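Local coordinates for mitogen (Streptococcus dysgalactiae, PDB 2J4X), which is a zinc-binding bacterial superantigen that probably acts as a toxin by stimulating T cells, at residues K165-I170 with D203-E208; R143-L148 with L182-N187; E9-Y14 with L156-S161. All blocks are in the same frame, centred on the assembly; numbering follows the deposited sequence.

Contact 1: residues K165-I170 with D203-E208; sequences KGYWGI and DVYLNE. With ZN (zinc ion), chain B.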
loop_
_atom_site.group_PDB
_atom_site.type_symbol
_atom_site.label_atom_id
_atom_site.label_comp_id
_atom_site.label_asym_id
_atom_site.label_seq_id
_atom_site.Cartn_x
_atom_site.Cartn_y
_atom_site.Cartn_z
ATOM N N LYS A 165 16.102 -8.460 -7.097
ATOM C CA LYS A 165 14.767 -8.652 -7.654
ATOM C C LYS A 165 13.927 -9.436 -6.644
ATOM O O LYS A 165 14.459 -9.976 -5.674
ATOM C CB LYS A 165 14.843 -9.404 -8.986
ATOM C CG LYS A 165 15.470 -10.783 -8.913
ATOM C CD LYS A 165 15.287 -11.529 -10.208
ATOM C CE LYS A 165 16.218 -12.715 -10.275
ATOM N NZ LYS A 165 16.027 -13.673 -9.162
ATOM N N GLY A 166 12.617 -9.489 -6.856
ATOM C CA GLY A 166 11.774 -10.220 -5.928
ATOM C C GLY A 166 10.289 -9.908 -5.966
ATOM O O GLY A 166 9.836 -9.029 -6.673
ATOM N N TYR A 167 9.518 -10.647 -5.183
ATOM C CA TYR A 167 8.073 -10.450 -5.118
ATOM C C TYR A 167 7.537 -10.955 -3.765
ATOM O O TYR A 167 8.254 -11.587 -2.994
ATOM C CB TYR A 167 7.384 -11.178 -6.301
ATOM C CG TYR A 167 7.461 -12.699 -6.278
ATOM C CD1 TYR A 167 6.384 -13.470 -5.838
ATOM C CD2 TYR A 167 8.613 -13.361 -6.685
ATOM C CE1 TYR A 167 6.460 -14.846 -5.804
ATOM C CE2 TYR A 167 8.695 -14.738 -6.649
ATOM C CZ TYR A 167 7.619 -15.469 -6.209
ATOM O OH TYR A 167 7.720 -16.831 -6.168
ATOM N N TRP A 168 6.290 -10.644 -3.459
ATOM C CA TRP A 168 5.732 -11.121 -2.217
ATOM C C TRP A 168 4.313 -11.535 -2.493
ATOM O O TRP A 168 3.808 -11.347 -3.593
ATOM C CB TRP A 168 5.766 -10.040 -1.133
ATOM C CG TRP A 168 4.834 -8.914 -1.383
ATOM C CD1 TRP A 168 5.013 -7.865 -2.251
ATOM C CD2 TRP A 168 3.562 -8.709 -0.763
ATOM N NE1 TRP A 168 3.928 -7.015 -2.200
ATOM C CE2 TRP A 168 3.020 -7.509 -1.298
ATOM C CE3 TRP A 168 2.821 -9.424 0.195
ATOM C CZ2 TRP A 168 1.771 -7.007 -0.903
ATOM C CZ3 TRP A 168 1.584 -8.925 0.584
ATOM C CH2 TRP A 168 1.070 -7.721 0.034
ATOM N N GLY A 169 3.674 -12.111 -1.485
ATOM C CA GLY A 169 2.296 -12.532 -1.633
ATOM C C GLY A 169 1.486 -12.560 -0.350
ATOM O O GLY A 169 2.015 -12.671 0.749
ATOM N N ILE A 170 0.177 -12.429 -0.519
ATOM C CA ILE A 170 -0.771 -12.492 0.578
ATOM C C ILE A 170 -1.181 -13.956 0.515
ATOM O O ILE A 170 -1.750 -14.400 -0.493
ATOM C CB ILE A 170 -2.008 -11.612 0.291
ATOM C CG1 ILE A 170 -1.585 -10.145 0.254
ATOM C CG2 ILE A 170 -3.104 -11.870 1.339
ATOM C CD1 ILE A 170 -2.633 -9.205 -0.291
ATOM N N ASP A 203 4.085 -13.588 2.475
ATOM C CA ASP A 203 5.334 -14.247 2.078
ATOM C C ASP A 203 6.176 -13.348 1.194
ATOM O O ASP A 203 5.699 -12.839 0.182
ATOM C CB ASP A 203 5.058 -15.541 1.320
ATOM C CG ASP A 203 4.556 -16.655 2.216
ATOM O OD1 ASP A 203 5.189 -16.932 3.270
ATOM O OD2 ASP A 203 3.524 -17.257 1.848
ATOM N N VAL A 204 7.434 -13.164 1.572
ATOM C CA VAL A 204 8.340 -12.317 0.807
ATOM C C VAL A 204 9.394 -13.201 0.143
ATOM O O VAL A 204 10.056 -13.967 0.826
ATOM C CB VAL A 204 9.018 -11.304 1.726
ATOM C CG1 VAL A 204 9.885 -10.375 0.919
ATOM C CG2 VAL A 204 7.967 -10.536 2.509
ATOM N N TYR A 205 9.538 -13.112 -1.182
ATOM C CA TYR A 205 10.511 -13.932 -1.921
ATOM C C TYR A 205 11.635 -13.133 -2.522
ATOM O O TYR A 205 11.549 -12.709 -3.675
ATOM C CB TYR A 205 9.823 -14.715 -3.034
ATOM C CG TYR A 205 8.798 -15.659 -2.490
ATOM C CD1 TYR A 205 7.454 -15.281 -2.369
ATOM C CD2 TYR A 205 9.181 -16.909 -2.018
ATOM C CE1 TYR A 205 6.521 -16.135 -1.788
ATOM C CE2 TYR A 205 8.263 -17.764 -1.434
ATOM C CZ TYR A 205 6.942 -17.377 -1.323
ATOM O OH TYR A 205 6.063 -18.256 -0.748
ATOM N N LEU A 206 12.697 -12.957 -1.742
ATOM C CA LEU A 206 13.855 -12.188 -2.168
ATOM C C LEU A 206 14.734 -12.882 -3.211
ATOM O O LEU A 206 15.028 -14.073 -3.110
ATOM C CB LEU A 206 14.683 -11.784 -0.946
ATOM C CG LEU A 206 13.869 -11.053 0.126
ATOM C CD1 LEU A 206 14.789 -10.591 1.240
ATOM C CD2 LEU A 206 13.124 -9.875 -0.492
ATOM N N ASN A 207 15.126 -12.115 -4.226
ATOM C CA ASN A 207 15.966 -12.597 -5.305
ATOM C C ASN A 207 15.375 -13.815 -5.971
ATOM O O ASN A 207 16.076 -14.783 -6.229
ATOM C CB ASN A 207 17.366 -12.909 -4.784
ATOM C CG ASN A 207 18.096 -11.672 -4.315
ATOM O OD1 ASN A 207 18.643 -11.645 -3.221
ATOM N ND2 ASN A 207 18.109 -10.643 -5.143
ATOM N N GLU A 208 14.075 -13.768 -6.232
ATOM C CA GLU A 208 13.393 -14.860 -6.905
ATOM C C GLU A 208 12.578 -14.273 -8.041
ATOM O O GLU A 208 11.919 -13.257 -7.862
ATOM C CB GLU A 208 12.495 -15.615 -5.926
ATOM C CG GLU A 208 13.286 -16.517 -4.999
ATOM C CD GLU A 208 12.412 -17.317 -4.065
ATOM O OE1 GLU A 208 11.432 -17.921 -4.555
ATOM O OE2 GLU A 208 12.714 -17.349 -2.851
HETATM ZN ZN ZN B . 2.754 -19.094 2.754
#
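Tyr167 and Tyr205 face each other as a hydrogen-bonded antiparallel pair and satisfy one another's backbone unequally. Tyr205 N gives a short bond of 2.7 Å to Tyr167 O, while the return bond from Tyr167 N to Tyr205 O is stretched to 3.3 Å. Two residues on, Gly169 and Asp203 pair more evenly: Gly169 N reaches Asp203 O at 2.7 Å and Asp203 N reaches Gly169 O at 2.8 Å. Toward the other end, Asn207 N bonds Lys165 O at 2.7 Å, where strand 199-206 ends and the chain reverses in a type II turn from Tyr205 to Glu208.

The two tyrosines and Asp203 project from the same face. Chi1 of Tyr167 (67°) sets CG between the backbone N and the carbonyl carbon. Tyr205 CB sits over the Tyr167 face, 4.0 Å from the ring centroid, a CH-pi contact. The ring planes are close to parallel, at 23°, but well displaced, and the touch between them runs through Tyr167 CE1 and Tyr205 CD1, 3.6 Å apart. Glu208 O lies at the edge of the Tyr167 ring. Asp203 binds zinc through OD2 at 2.2 Å, and His171 and His201 supply the other protein ligands.

Trp168 and Val204 point to the opposite face, where Trp168 NE1 finds its acceptor in Asp141 OD1. That face is covered by helix 137-150, with Ile140 and Leu144 against Trp168 and Leu148 against Val204. Within the five-stranded sheet, strand 166-172 continues its hydrogen bonding to 177-181, and strand 199-206 to 104-114, which puts this pair inside the sheet rather than at its margin.

Contact 2: residues R143-L148 with L182-N187; sequences RLRKSL and LFTHPN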
loop_
_atom_site.group_PDB
_atom_site.type_symbol
_atom_site.label_atom_id
_atom_site.label_comp_id
_atom_site.label_asym_id
_atom_site.label_seq_id
_atom_site.Cartn_x
_atom_site.Cartn_y
_atom_site.Cartn_z
ATOM N N ARG A 143 3.104 -0.583 3.376
ATOM C CA ARG A 143 3.682 -0.847 4.684
ATOM C C ARG A 143 4.698 -2.019 4.599
ATOM O O ARG A 143 5.752 -2.013 5.275
ATOM C CB ARG A 143 2.563 -1.162 5.688
ATOM C CG ARG A 143 1.607 -0.001 5.939
ATOM C CD ARG A 143 0.499 -0.387 6.919
ATOM N NE ARG A 143 1.018 -0.748 8.238
ATOM C CZ ARG A 143 0.276 -1.242 9.222
ATOM N NH1 ARG A 143 -1.013 -1.435 9.038
ATOM N NH2 ARG A 143 0.812 -1.540 10.394
ATOM N N LEU A 144 4.397 -3.014 3.768
ATOM C CA LEU A 144 5.291 -4.156 3.628
ATOM C C LEU A 144 6.593 -3.711 3.005
ATOM O O LEU A 144 7.668 -4.136 3.443
ATOM C CB LEU A 144 4.654 -5.269 2.775
ATOM C CG LEU A 144 5.494 -6.545 2.603
ATOM C CD1 LEU A 144 4.594 -7.762 2.512
ATOM C CD2 LEU A 144 6.376 -6.419 1.379
ATOM N N ARG A 145 6.508 -2.858 1.988
ATOM C CA ARG A 145 7.722 -2.375 1.321
ATOM C C ARG A 145 8.546 -1.494 2.255
ATOM O O ARG A 145 9.758 -1.655 2.328
ATOM C CB ARG A 145 7.379 -1.603 0.038
ATOM C CG ARG A 145 6.853 -2.484 -1.069
ATOM C CD ARG A 145 6.397 -1.685 -2.264
ATOM N NE ARG A 145 5.620 -2.503 -3.185
ATOM C CZ ARG A 145 5.909 -2.688 -4.469
ATOM N NH1 ARG A 145 6.971 -2.118 -5.017
ATOM N NH2 ARG A 145 5.112 -3.429 -5.211
ATOM N N LYS A 146 7.890 -0.582 2.978
ATOM C CA LYS A 146 8.566 0.318 3.917
ATOM C C LYS A 146 9.272 -0.463 5.033
ATOM O O LYS A 146 10.372 -0.113 5.450
ATOM C CB LYS A 146 7.572 1.325 4.501
ATOM C CG LYS A 146 7.280 2.498 3.583
ATOM C CD LYS A 146 6.207 3.421 4.191
ATOM C CE LYS A 146 5.910 4.661 3.347
ATOM N NZ LYS A 146 6.965 5.683 3.469
ATOM N N SER A 147 8.642 -1.527 5.504
ATOM C CA SER A 147 9.241 -2.369 6.530
ATOM C C SER A 147 10.521 -3.042 5.965
ATOM O O SER A 147 11.535 -3.173 6.655
ATOM C CB SER A 147 8.206 -3.414 6.977
ATOM O OG SER A 147 8.800 -4.444 7.747
ATOM N N LEU A 148 10.470 -3.460 4.702
ATOM C CA LEU A 148 11.614 -4.087 4.058
ATOM C C LEU A 148 12.694 -3.043 3.744
ATOM O O LEU A 148 13.881 -3.350 3.734
ATOM C CB LEU A 148 11.170 -4.790 2.767
ATOM C CG LEU A 148 10.364 -6.090 2.861
ATOM C CD1 LEU A 148 9.820 -6.449 1.502
ATOM C CD2 LEU A 148 11.234 -7.208 3.402
ATOM N N LEU A 182 7.864 -6.861 -6.362
ATOM C CA LEU A 182 8.418 -5.817 -5.494
ATOM C C LEU A 182 9.183 -4.744 -6.230
ATOM O O LEU A 182 9.570 -3.747 -5.637
ATOM C CB LEU A 182 9.355 -6.432 -4.456
ATOM C CG LEU A 182 8.736 -7.101 -3.229
ATOM C CD1 LEU A 182 9.833 -7.731 -2.345
ATOM C CD2 LEU A 182 7.928 -6.039 -2.455
ATOM N N PHE A 183 9.425 -4.972 -7.518
ATOM C CA PHE A 183 10.150 -4.030 -8.352
ATOM C C PHE A 183 9.267 -3.374 -9.400
ATOM O O PHE A 183 9.732 -2.978 -10.466
ATOM C CB PHE A 183 11.365 -4.724 -8.990
ATOM C CG PHE A 183 12.506 -4.890 -8.028
ATOM C CD1 PHE A 183 12.458 -5.866 -7.039
ATOM C CD2 PHE A 183 13.539 -3.953 -7.989
ATOM C CE1 PHE A 183 13.407 -5.894 -6.019
ATOM C CE2 PHE A 183 14.488 -3.977 -6.974
ATOM C CZ PHE A 183 14.417 -4.946 -5.988
ATOM N N THR A 184 7.982 -3.274 -9.068
ATOM C CA THR A 184 6.974 -2.644 -9.915
ATOM C C THR A 184 6.173 -1.673 -9.037
ATOM O O THR A 184 6.271 -1.703 -7.803
ATOM C CB THR A 184 5.971 -3.682 -10.550
ATOM O OG1 THR A 184 5.177 -4.292 -9.532
ATOM C CG2 THR A 184 6.701 -4.759 -11.286
ATOM N N HIS A 185 5.405 -0.795 -9.678
ATOM C CA HIS A 185 4.544 0.152 -8.966
ATOM C C HIS A 185 3.103 -0.228 -9.315
ATOM O O HIS A 185 2.607 0.122 -10.385
ATOM C CB HIS A 185 4.801 1.598 -9.403
ATOM C CG HIS A 185 4.098 2.602 -8.547
ATOM N ND1 HIS A 185 2.862 2.357 -7.983
ATOM C CD2 HIS A 185 4.464 3.835 -8.129
ATOM C CE1 HIS A 185 2.500 3.394 -7.251
ATOM N NE2 HIS A 185 3.454 4.304 -7.322
ATOM N N PRO A 186 2.417 -0.965 -8.427
ATOM C CA PRO A 186 1.041 -1.336 -8.759
ATOM C C PRO A 186 0.161 -0.127 -9.061
ATOM O O PRO A 186 0.502 1.003 -8.715
ATOM C CB PRO A 186 0.576 -2.093 -7.510
ATOM C CG PRO A 186 1.831 -2.703 -6.988
ATOM C CD PRO A 186 2.831 -1.567 -7.146
ATOM N N ASN A 187 -0.961 -0.386 -9.726
ATOM C CA ASN A 187 -1.948 0.643 -10.039
ATOM C C ASN A 187 -2.910 0.671 -8.856
ATOM O O ASN A 187 -3.788 -0.193 -8.721
ATOM C CB ASN A 187 -2.741 0.287 -11.292
ATOM C CG ASN A 187 -3.736 1.371 -11.673
ATOM O OD1 ASN A 187 -3.962 2.317 -10.914
ATOM N ND2 ASN A 187 -4.335 1.238 -12.852
#
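Leu182 packs against three side chains of one helix face, and this is the dense part of the contact. Its CD2 lies 4.0 Å from Arg145 CG and 4.2 Å from Leu144 CD2, while its CD1 meets Leu148 CD1 at 4.1 Å. Both helix leucines cross it at about a right angle; the arginine slides past it in the opposite direction. Extended from CG to NE, the Arg145 chain carries its guanidinium beyond the leucines to the backbone of the loop, with Leu182 CD2 over one face near the rim. Thr184 O receives NH1 at 2.9 Å, nearly head-on to the carbonyl, and takes a weak second bond from NH2 at 3.3 Å.

Past that point the contact thins to the partly exposed Pro186, which meets Arg145 tip to tip, its CD 3.5 Å from Arg145 NH2.

Arg145 is buried, yet its charge is answered: NE forms a salt bridge with Asp141 OD1. The chemistry is thus that of a buried guanidinium, its charge met by a carboxylate of its own helix and its outer N-H groups turned to a main-chain carbonyl, joining helix 137-150 to the irregular 182-187 loop.

Contact 3: residues E9-Y14 with L156-S161; sequences ELKNIY and LYEHNS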
loop_
_atom_site.group_PDB
_atom_site.type_symbol
_atom_site.label_atom_id
_atom_site.label_comp_id
_atom_site.label_asym_id
_atom_site.label_seq_id
_atom_site.Cartn_x
_atom_site.Cartn_y
_atom_site.Cartn_z
ATOM N N GLU A 9 14.225 4.602 -8.454
ATOM C CA GLU A 9 12.852 5.009 -8.667
ATOM C C GLU A 9 11.942 4.440 -7.603
ATOM O O GLU A 9 11.070 5.136 -7.106
ATOM C CB GLU A 9 12.389 4.550 -10.049
ATOM N N LEU A 10 12.145 3.167 -7.268
ATOM C CA LEU A 10 11.330 2.489 -6.253
ATOM C C LEU A 10 11.539 3.116 -4.891
ATOM O O LEU A 10 10.582 3.315 -4.134
ATOM C CB LEU A 10 11.672 1.000 -6.188
ATOM C CG LEU A 10 11.144 0.220 -7.385
ATOM C CD1 LEU A 10 11.930 -1.046 -7.553
ATOM C CD2 LEU A 10 9.668 -0.053 -7.213
ATOM N N LYS A 11 12.793 3.428 -4.575
ATOM C CA LYS A 11 13.104 4.060 -3.300
ATOM C C LYS A 11 12.433 5.415 -3.233
ATOM O O LYS A 11 11.898 5.797 -2.199
ATOM C CB LYS A 11 14.611 4.268 -3.123
ATOM C CG LYS A 11 14.924 5.068 -1.872
ATOM C CD LYS A 11 16.393 5.168 -1.596
ATOM C CE LYS A 11 16.634 5.915 -0.306
ATOM N NZ LYS A 11 18.089 6.170 -0.116
ATOM N N ASN A 12 12.460 6.144 -4.344
ATOM C CA ASN A 12 11.875 7.478 -4.385
ATOM C C ASN A 12 10.380 7.445 -4.186
ATOM O O ASN A 12 9.808 8.290 -3.501
ATOM C CB ASN A 12 12.179 8.143 -5.716
ATOM C CG ASN A 12 11.783 9.591 -5.719
ATOM O OD1 ASN A 12 12.355 10.385 -4.975
ATOM N ND2 ASN A 12 10.784 9.948 -6.535
ATOM N N ILE A 13 9.759 6.458 -4.804
ATOM C CA ILE A 13 8.334 6.281 -4.723
ATOM C C ILE A 13 7.880 5.891 -3.330
ATOM O O ILE A 13 7.030 6.569 -2.746
ATOM C CB ILE A 13 7.880 5.190 -5.689
ATOM C CG1 ILE A 13 8.125 5.633 -7.122
ATOM C CG2 ILE A 13 6.428 4.836 -5.443
ATOM C CD1 ILE A 13 7.869 4.548 -8.114
ATOM N N TYR A 14 8.452 4.821 -2.774
ATOM C CA TYR A 14 8.005 4.334 -1.476
ATOM C C TYR A 14 8.592 4.943 -0.230
ATOM O O TYR A 14 8.212 4.555 0.862
ATOM C CB TYR A 14 8.127 2.807 -1.426
ATOM C CG TYR A 14 7.191 2.118 -2.400
ATOM C CD1 TYR A 14 5.837 1.944 -2.084
ATOM C CD2 TYR A 14 7.634 1.713 -3.673
ATOM C CE1 TYR A 14 4.939 1.392 -3.007
ATOM C CE2 TYR A 14 6.747 1.159 -4.601
ATOM C CZ TYR A 14 5.402 1.004 -4.265
ATOM O OH TYR A 14 4.509 0.498 -5.172
ATOM N N LEU A 156 15.812 -2.678 1.211
ATOM C CA LEU A 156 15.136 -2.721 -0.076
ATOM C C LEU A 156 15.277 -1.383 -0.796
ATOM O O LEU A 156 15.130 -0.324 -0.182
ATOM C CB LEU A 156 13.650 -3.079 0.133
ATOM C CG LEU A 156 12.732 -3.362 -1.060
ATOM C CD1 LEU A 156 13.312 -4.484 -1.916
ATOM C CD2 LEU A 156 11.336 -3.720 -0.562
ATOM N N TYR A 157 15.591 -1.456 -2.090
ATOM C CA TYR A 157 15.738 -0.296 -3.001
ATOM C C TYR A 157 16.989 0.561 -2.808
ATOM O O TYR A 157 17.166 1.589 -3.473
ATOM C CB TYR A 157 14.468 0.597 -2.985
ATOM C CG TYR A 157 13.162 -0.165 -3.219
ATOM C CD1 TYR A 157 13.093 -1.252 -4.114
ATOM C CD2 TYR A 157 12.001 0.166 -2.509
ATOM C CE1 TYR A 157 11.895 -1.994 -4.278
ATOM C CE2 TYR A 157 10.807 -0.568 -2.672
ATOM C CZ TYR A 157 10.768 -1.638 -3.546
ATOM O OH TYR A 157 9.617 -2.363 -3.651
ATOM N N GLU A 158 17.856 0.138 -1.894
ATOM C CA GLU A 158 19.109 0.856 -1.684
ATOM C C GLU A 158 20.087 0.381 -2.769
ATOM O O GLU A 158 20.027 -0.764 -3.214
ATOM C CB GLU A 158 19.692 0.577 -0.282
ATOM C CG GLU A 158 19.072 1.412 0.829
ATOM C CD GLU A 158 19.036 2.908 0.496
ATOM O OE1 GLU A 158 18.056 3.581 0.896
ATOM O OE2 GLU A 158 19.981 3.418 -0.159
ATOM N N HIS A 159 20.970 1.274 -3.203
ATOM C CA HIS A 159 21.958 0.961 -4.221
ATOM C C HIS A 159 22.705 -0.317 -3.829
ATOM O O HIS A 159 22.978 -1.199 -4.654
ATOM C CB HIS A 159 22.934 2.128 -4.304
ATOM C CG HIS A 159 23.963 1.991 -5.384
ATOM N ND1 HIS A 159 23.650 2.061 -6.725
ATOM C CD2 HIS A 159 25.301 1.796 -5.317
ATOM C CE1 HIS A 159 24.752 1.915 -7.439
ATOM N NE2 HIS A 159 25.766 1.752 -6.607
ATOM N N ASN A 160 23.006 -0.398 -2.538
ATOM C CA ASN A 160 23.744 -1.504 -1.924
ATOM C C ASN A 160 22.965 -2.783 -1.535
ATOM O O ASN A 160 23.580 -3.765 -1.109
ATOM C CB ASN A 160 24.462 -0.964 -0.669
ATOM C CG ASN A 160 23.551 -0.072 0.212
ATOM O OD1 ASN A 160 23.212 1.056 -0.161
ATOM N ND2 ASN A 160 23.159 -0.587 1.379
ATOM N N SER A 161 21.639 -2.783 -1.686
ATOM C CA SER A 161 20.813 -3.921 -1.279
ATOM C C SER A 161 21.102 -5.287 -1.893
ATOM O O SER A 161 21.382 -5.410 -3.088
ATOM C CB SER A 161 19.338 -3.582 -1.488
ATOM O OG SER A 161 18.511 -4.617 -0.992
#
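Leu10 lays its CB over the centre of the Tyr157 ring, 3.4 Å from the centroid and 13° off the normal, a close CH-pi contact. Its CD1 hangs over the rim, 3.4 Å from Tyr157 CE1. The opposite face is covered by Leu156 CG from the residue just before, so the phenol is sandwiched between two leucines. Tyr14, one helical turn past Leu10, adds its CD2 at 4.0 Å from Tyr157 CE2, the two side chains crossing obliquely. The probable partner of Tyr157 OH is Leu182 O.

On the flank, Lys11 sets its CB against Tyr157 CB at 3.7 Å and then runs out fully extended. Glu158 bends back at chi2 (-50°), and Lys11 NZ meets Glu158 OE1 at 2.8 Å in a salt bridge that uses the syn lone pair, the side facing OE2. The charged pair thus borders a buried aromatic contact.

Far from the zinc site, this is plain packing of helix 7-14 on the loop that follows helix 137-150. It joins the N-terminal helix to a loop of the C-terminal beta-grasp domain, bringing distant parts of the chain together in the two-domain staphylococcal/streptococcal toxin fold.

Overall arrangement
The centres of contacts 1 and 2 are about 10 Å apart, as are those of contacts 2 and 3, while contacts 1 and 3 stand about 15 Å apart with contact 2 touching both. Along the chain, 9-14 comes first, then 143-148, 156-161, 165-170, 182-187 and 203-208, so contact 2 interleaves with both others, whereas contact 3 closes before contact 1 opens. Contacts 1 and 2 belong to the beta-grasp domain, and a probable backbone hydrogen bond from Leu182 N to Gly166 O ties the loop to the sheet. Contact 3 adds the N-terminal helix, making one continuous packed region from helix 7-14 to the metal-bearing sheet.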